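Local structure of transcriptional regulator, LacI family (Corynebacterium glutamicum, 3H5T) at residues T105-S110 with N125-D130; G282-L287 with R312-V317. The protein activates transcription of the inositol phosphate synthase gene in an inositol-dependent way, binding a conserved palindromic promoter motif, and regulates other genes probably serving cell wall and mycothiol synthesis. One frame throughout, in Å; residues are numbered along the deposited sequence.

Contact 1 (T105-S110 with N125-D130); sequences TLIPAS and NNAAVD
T105 and I107, alternate residues of one strand, meet V129 and A127 of a loop that runs the other way along it. The CA atoms pair T105 with V129 and I107 with A127, each pair 7.4 Å apart, a spacing bridged by side chains and one water. T105 can be followed from CB outward. Its CB meets V129 CG1 at 3.9 Å. From there OG1 continues past the same methyl, with 4.2 Å between T105 OG1 and V129 CG1. The first torsion (chi1 -67°) sets OG1 beside the backbone N and opposite the carbonyl carbon, where it reaches water 1, 2.6 Å from T105 OG1. That water donates a hydrogen bond to A128 O over 3.1 Å, linking the strand hydroxyl to the loop backbone. In the fold, of the periplasmic-binding-protein type, 105-108 belongs to 103-108, an edge strand of the seven-stranded sheet, parallel to its neighbour 70-75, and 125-130 joins helix 117-125 to strand 132-135. The contact thus lies within a beta-alpha-beta crossover that passes strand 70-75, whose I71, V73 and L75 share backbone bonds with T105 and I107. Further along, I107 stretches out nearly straight (chi2 169°): its CG1 is 4.5 Å from A127 CB, and its CD1 closes to 3.8 Å from A127 CB, methyl against methyl. L123 of the preceding helix also packs on I107. A127 and V129 both point their CB toward the strand, while A128 between them does not. A128 is the centre of an inverse gamma turn, with a weak bond of 2.8 Å from V129 N to A127 O. A127 O is also bonded by R150 NH1, while V129 touches L152.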
loop_
_atom_site.group_PDB
_atom_site.type_symbol
_atom_site.label_atom_id
_atom_site.label_comp_id
_atom_site.label_asym_id
_atom_site.label_seq_id
_atom_site.Cartn_x
_atom_site.Cartn_y
_atom_site.Cartn_z
ATOM N N THR A 105 13.924 -6.359 -7.291
ATOM C CA THR A 105 13.354 -7.579 -7.835
ATOM C C THR A 105 12.018 -7.955 -7.218
ATOM O O THR A 105 11.943 -8.298 -6.034
ATOM C CB THR A 105 14.344 -8.732 -7.643
ATOM O OG1 THR A 105 15.493 -8.491 -8.457
ATOM C CG2 THR A 105 13.723 -10.064 -8.013
ATOM N N LEU A 106 10.965 -7.891 -8.027
ATOM C CA LEU A 106 9.627 -8.243 -7.572
ATOM C C LEU A 106 9.498 -9.758 -7.637
ATOM O O LEU A 106 9.781 -10.366 -8.673
ATOM C CB LEU A 106 8.583 -7.579 -8.465
ATOM C CG LEU A 106 8.666 -6.053 -8.539
ATOM C CD1 LEU A 106 7.677 -5.537 -9.564
ATOM C CD2 LEU A 106 8.377 -5.461 -7.172
ATOM N N ILE A 107 9.086 -10.357 -6.520
ATOM C CA ILE A 107 8.940 -11.811 -6.402
ATOM C C ILE A 107 7.461 -12.172 -6.260
ATOM O O ILE A 107 6.854 -11.915 -5.216
ATOM C CB ILE A 107 9.688 -12.353 -5.136
ATOM C CG1 ILE A 107 11.081 -11.730 -5.017
ATOM C CG2 ILE A 107 9.851 -13.854 -5.213
ATOM C CD1 ILE A 107 11.750 -12.011 -3.667
ATOM N N PRO A 108 6.863 -12.774 -7.300
ATOM C CA PRO A 108 5.455 -13.179 -7.309
ATOM C C PRO A 108 5.231 -14.471 -6.525
ATOM O O PRO A 108 5.622 -15.543 -6.978
ATOM C CB PRO A 108 5.154 -13.389 -8.796
ATOM C CG PRO A 108 6.237 -12.646 -9.511
ATOM C CD PRO A 108 7.438 -12.908 -8.645
ATOM N N ALA A 109 4.589 -14.381 -5.367
ATOM C CA ALA A 109 4.342 -15.569 -4.564
ATOM C C ALA A 109 2.867 -15.923 -4.583
ATOM O O ALA A 109 2.014 -15.071 -4.341
ATOM C CB ALA A 109 4.800 -15.335 -3.142
ATOM N N SER A 110 2.558 -17.182 -4.865
ATOM C CA SER A 110 1.164 -17.602 -4.904
ATOM C C SER A 110 0.519 -17.621 -3.522
ATOM O O SER A 110 1.112 -18.103 -2.554
ATOM C CB SER A 110 1.032 -18.993 -5.519
ATOM O OG SER A 110 -0.310 -19.444 -5.401
ATOM N N ASN A 125 14.626 -19.385 -2.272
ATOM C CA ASN A 125 16.059 -19.656 -2.418
ATOM C C ASN A 125 16.563 -19.326 -3.818
ATOM O O ASN A 125 17.769 -19.321 -4.062
ATOM C CB ASN A 125 16.390 -21.115 -2.085
ATOM C CG ASN A 125 15.965 -21.509 -0.679
ATOM O OD1 ASN A 125 15.946 -20.687 0.234
ATOM N ND2 ASN A 125 15.639 -22.778 -0.499
ATOM N N ASN A 126 15.652 -19.051 -4.745
ATOM C CA ASN A 126 16.071 -18.704 -6.099
ATOM C C ASN A 126 15.886 -17.213 -6.386
ATOM O O ASN A 126 15.893 -16.781 -7.535
ATOM C CB ASN A 126 15.326 -19.554 -7.135
ATOM C CG ASN A 126 15.746 -21.022 -7.093
ATOM O OD1 ASN A 126 16.934 -21.349 -7.194
ATOM N ND2 ASN A 126 14.768 -21.911 -6.937
ATOM N N ALA A 127 15.715 -16.434 -5.323
ATOM C CA ALA A 127 15.583 -14.989 -5.445
ATOM C C ALA A 127 17.003 -14.443 -5.262
ATOM O O ALA A 127 17.588 -14.567 -4.183
ATOM C CB ALA A 127 14.640 -14.435 -4.358
ATOM N N ALA A 128 17.554 -13.865 -6.323
ATOM C CA ALA A 128 18.907 -13.319 -6.307
ATOM C C ALA A 128 18.969 -11.958 -5.633
ATOM O O ALA A 128 19.329 -10.957 -6.262
ATOM C CB ALA A 128 19.430 -13.210 -7.729
ATOM N N VAL A 129 18.646 -11.926 -4.343
ATOM C CA VAL A 129 18.647 -10.669 -3.612
ATOM C C VAL A 129 19.404 -10.732 -2.293
ATOM O O VAL A 129 19.553 -11.802 -1.707
ATOM C CB VAL A 129 17.191 -10.196 -3.344
ATOM C CG1 VAL A 129 16.473 -9.986 -4.657
ATOM C CG2 VAL A 129 16.446 -11.223 -2.496
ATOM N N ASP A 130 19.883 -9.572 -1.842
ATOM C CA ASP A 130 20.620 -9.460 -0.587
ATOM C C ASP A 130 19.657 -9.198 0.568
ATOM O O ASP A 130 20.035 -9.273 1.735
ATOM C CB ASP A 130 21.632 -8.305 -0.650
ATOM C CG ASP A 130 22.683 -8.485 -1.743
ATOM O OD1 ASP A 130 23.332 -9.555 -1.798
ATOM O OD2 ASP A 130 22.870 -7.537 -2.540
HETATM O O HOH W 1 17.781 -9.660 -8.589
#

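Contact 2 (G282-L287 with R312-V317)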
loop_
_atom_site.group_PDB
_atom_site.type_symbol
_atom_site.label_atom_id
_atom_site.label_comp_id
_atom_site.label_asym_id
_atom_site.label_seq_id
_atom_site.Cartn_x
_atom_site.Cartn_y
_atom_site.Cartn_z
ATOM N N GLY A 282 -15.381 -0.104 -6.786
ATOM C CA GLY A 282 -16.163 -1.165 -7.383
ATOM C C GLY A 282 -17.619 -0.902 -7.043
ATOM O O GLY A 282 -18.517 -1.292 -7.777
ATOM N N VAL A 283 -17.838 -0.226 -5.919
ATOM C CA VAL A 283 -19.174 0.123 -5.458
ATOM C C VAL A 283 -19.706 1.305 -6.264
ATOM O O VAL A 283 -20.916 1.422 -6.482
ATOM C CB VAL A 283 -19.180 0.529 -3.965
ATOM C CG1 VAL A 283 -20.552 1.027 -3.575
ATOM C CG2 VAL A 283 -18.783 -0.647 -3.097
ATOM N N LEU A 284 -18.803 2.184 -6.694
ATOM C CA LEU A 284 -19.192 3.355 -7.481
ATOM C C LEU A 284 -19.456 2.933 -8.919
ATOM O O LEU A 284 -20.415 3.390 -9.546
ATOM C CB LEU A 284 -18.097 4.424 -7.428
ATOM C CG LEU A 284 -17.876 5.053 -6.045
ATOM C CD1 LEU A 284 -16.610 5.911 -6.033
ATOM C CD2 LEU A 284 -19.093 5.873 -5.678
ATOM N N GLU A 285 -18.609 2.050 -9.435
ATOM C CA GLU A 285 -18.775 1.563 -10.789
ATOM C C GLU A 285 -20.052 0.738 -10.847
ATOM O O GLU A 285 -20.680 0.639 -11.900
ATOM C CB GLU A 285 -17.579 0.707 -11.205
ATOM C CG GLU A 285 -17.537 0.397 -12.698
ATOM C CD GLU A 285 -16.305 -0.397 -13.098
ATOM O OE1 GLU A 285 -15.188 -0.032 -12.660
ATOM O OE2 GLU A 285 -16.452 -1.379 -13.858
ATOM N N TYR A 286 -20.441 0.143 -9.717
ATOM C CA TYR A 286 -21.668 -0.652 -9.687
ATOM C C TYR A 286 -22.897 0.242 -9.580
ATOM O O TYR A 286 -23.862 0.051 -10.314
ATOM C CB TYR A 286 -21.703 -1.647 -8.523
ATOM C CG TYR A 286 -23.093 -2.218 -8.368
ATOM C CD1 TYR A 286 -23.644 -3.025 -9.363
ATOM C CD2 TYR A 286 -23.910 -1.843 -7.301
ATOM C CE1 TYR A 286 -24.975 -3.435 -9.309
ATOM C CE2 TYR A 286 -25.249 -2.250 -7.239
ATOM C CZ TYR A 286 -25.768 -3.041 -8.249
ATOM O OH TYR A 286 -27.080 -3.427 -8.211
ATOM N N LEU A 287 -22.876 1.189 -8.648
ATOM C CA LEU A 287 -24.001 2.106 -8.494
ATOM C C LEU A 287 -24.281 2.743 -9.857
ATOM O O LEU A 287 -25.432 2.860 -10.288
ATOM C CB LEU A 287 -23.673 3.202 -7.482
ATOM C CG LEU A 287 -23.640 2.846 -5.996
ATOM C CD1 LEU A 287 -23.308 4.101 -5.190
ATOM C CD2 LEU A 287 -24.980 2.275 -5.559
ATOM N N ARG A 312 -12.040 12.011 -6.631
ATOM C CA ARG A 312 -13.486 11.817 -6.540
ATOM C C ARG A 312 -13.921 12.389 -5.202
ATOM O O ARG A 312 -15.105 12.494 -4.912
ATOM C CB ARG A 312 -13.829 10.321 -6.580
ATOM C CG ARG A 312 -14.876 9.932 -7.625
ATOM C CD ARG A 312 -16.255 9.612 -7.038
ATOM N NE ARG A 312 -16.803 10.708 -6.246
ATOM C CZ ARG A 312 -18.071 10.789 -5.852
ATOM N NH1 ARG A 312 -18.938 9.843 -6.182
ATOM N NH2 ARG A 312 -18.468 11.816 -5.111
ATOM N N ASP A 313 -12.941 12.768 -4.392
ATOM C CA ASP A 313 -13.200 13.293 -3.061
ATOM C C ASP A 313 -14.023 12.265 -2.299
ATOM O O ASP A 313 -15.084 12.567 -1.755
ATOM C CB ASP A 313 -13.953 14.621 -3.114
ATOM C CG ASP A 313 -14.000 15.303 -1.761
ATOM O OD1 ASP A 313 -12.931 15.433 -1.131
ATOM O OD2 ASP A 313 -15.094 15.707 -1.323
ATOM N N LEU A 314 -13.517 11.040 -2.286
ATOM C CA LEU A 314 -14.158 9.920 -1.602
ATOM C C LEU A 314 -13.895 10.039 -0.107
ATOM O O LEU A 314 -12.800 10.424 0.299
ATOM C CB LEU A 314 -13.548 8.609 -2.104
ATOM C CG LEU A 314 -14.003 7.278 -1.501
ATOM C CD1 LEU A 314 -15.338 6.930 -2.120
ATOM C CD2 LEU A 314 -12.970 6.165 -1.787
ATOM N N THR A 315 -14.889 9.725 0.716
ATOM C CA THR A 315 -14.681 9.765 2.159
ATOM C C THR A 315 -13.776 8.560 2.391
ATOM O O THR A 315 -14.112 7.451 1.972
ATOM C CB THR A 315 -15.990 9.570 2.920
ATOM O OG1 THR A 315 -16.911 10.603 2.553
ATOM C CG2 THR A 315 -15.742 9.622 4.412
ATOM N N THR A 316 -12.635 8.760 3.043
ATOM C CA THR A 316 -11.708 7.655 3.235
ATOM C C THR A 316 -10.605 7.946 4.272
ATOM O O THR A 316 -10.503 9.055 4.788
ATOM C CB THR A 316 -11.057 7.300 1.860
ATOM O OG1 THR A 316 -10.242 6.130 1.986
ATOM C CG2 THR A 316 -10.206 8.477 1.348
ATOM N N VAL A 317 -9.794 6.932 4.570
ATOM C CA VAL A 317 -8.689 7.057 5.524
ATOM C C VAL A 317 -7.392 7.226 4.732
ATOM O O VAL A 317 -7.010 6.344 3.958
ATOM C CB VAL A 317 -8.561 5.785 6.414
ATOM C CG1 VAL A 317 -7.372 5.908 7.346
ATOM C CG2 VAL A 317 -9.840 5.577 7.215
#
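L284 reaches from helix 277-289 to two residues that follow helix 307-311 in the chain, R312 and L314, and makes every contact from its own side. Between those two, the chain leaves the helical conformation at D313, which takes positive phi (56°) as the C-prime residue of a Schellman motif ending helix 307-311, with D313 N bonded to L310 O and L314 N to A309 O. R312 and L314, on either side of D313 in sequence, both touch L284. The inner side is apolar: L314 is buried, and L300 of strand 299-302 touches both leucines, so the three side chains form a small cluster, although L284 CD1 stays 4.2 Å from L314 CD1. L284 has CG opposite its carbonyl carbon (chi1 -66°), and from there its two methyls divide the work. CD1 serves L314 and also, more closely, the aliphatic part of the arginine, with 3.9 Å between L284 CD1 and R312 CD. The outer side lies toward the polar end of R312, where both L284 and R312 remain partly exposed. The arginine chain bends at its second and third torsions, its side chain crossing that of L284 at a slant, and R312 NH1 makes a weak hydrogen bond to A294 O. Here L284 CD2 approaches the guanidinium obliquely, 4.0 Å from R312 NH1.

How the contacts relate
After the N-terminal DNA-binding helices, the chain enters the ligand-binding-type region, where contact 1 closes a loop of 14 intervening residues that includes most of helix 117-125. Contact 2 opens much later and spans 24 residues, among them strand 299-302 and helix 307-311. The two are in series, neither nested nor crossed. Contact 1 and contact 2 lie on opposite sides of the chain's centre; the centres of contact 1 and contact 2 are 34 Å apart, and their nearest atoms about 22 Å apart. Both nevertheless reach the seven-stranded sheet at its outermost strands, 103-108 for contact 1 and 316-318 for contact 2. Contact 2 also ties the approach to 316-318 to helix 277-289, which packs beside the five-stranded sheet.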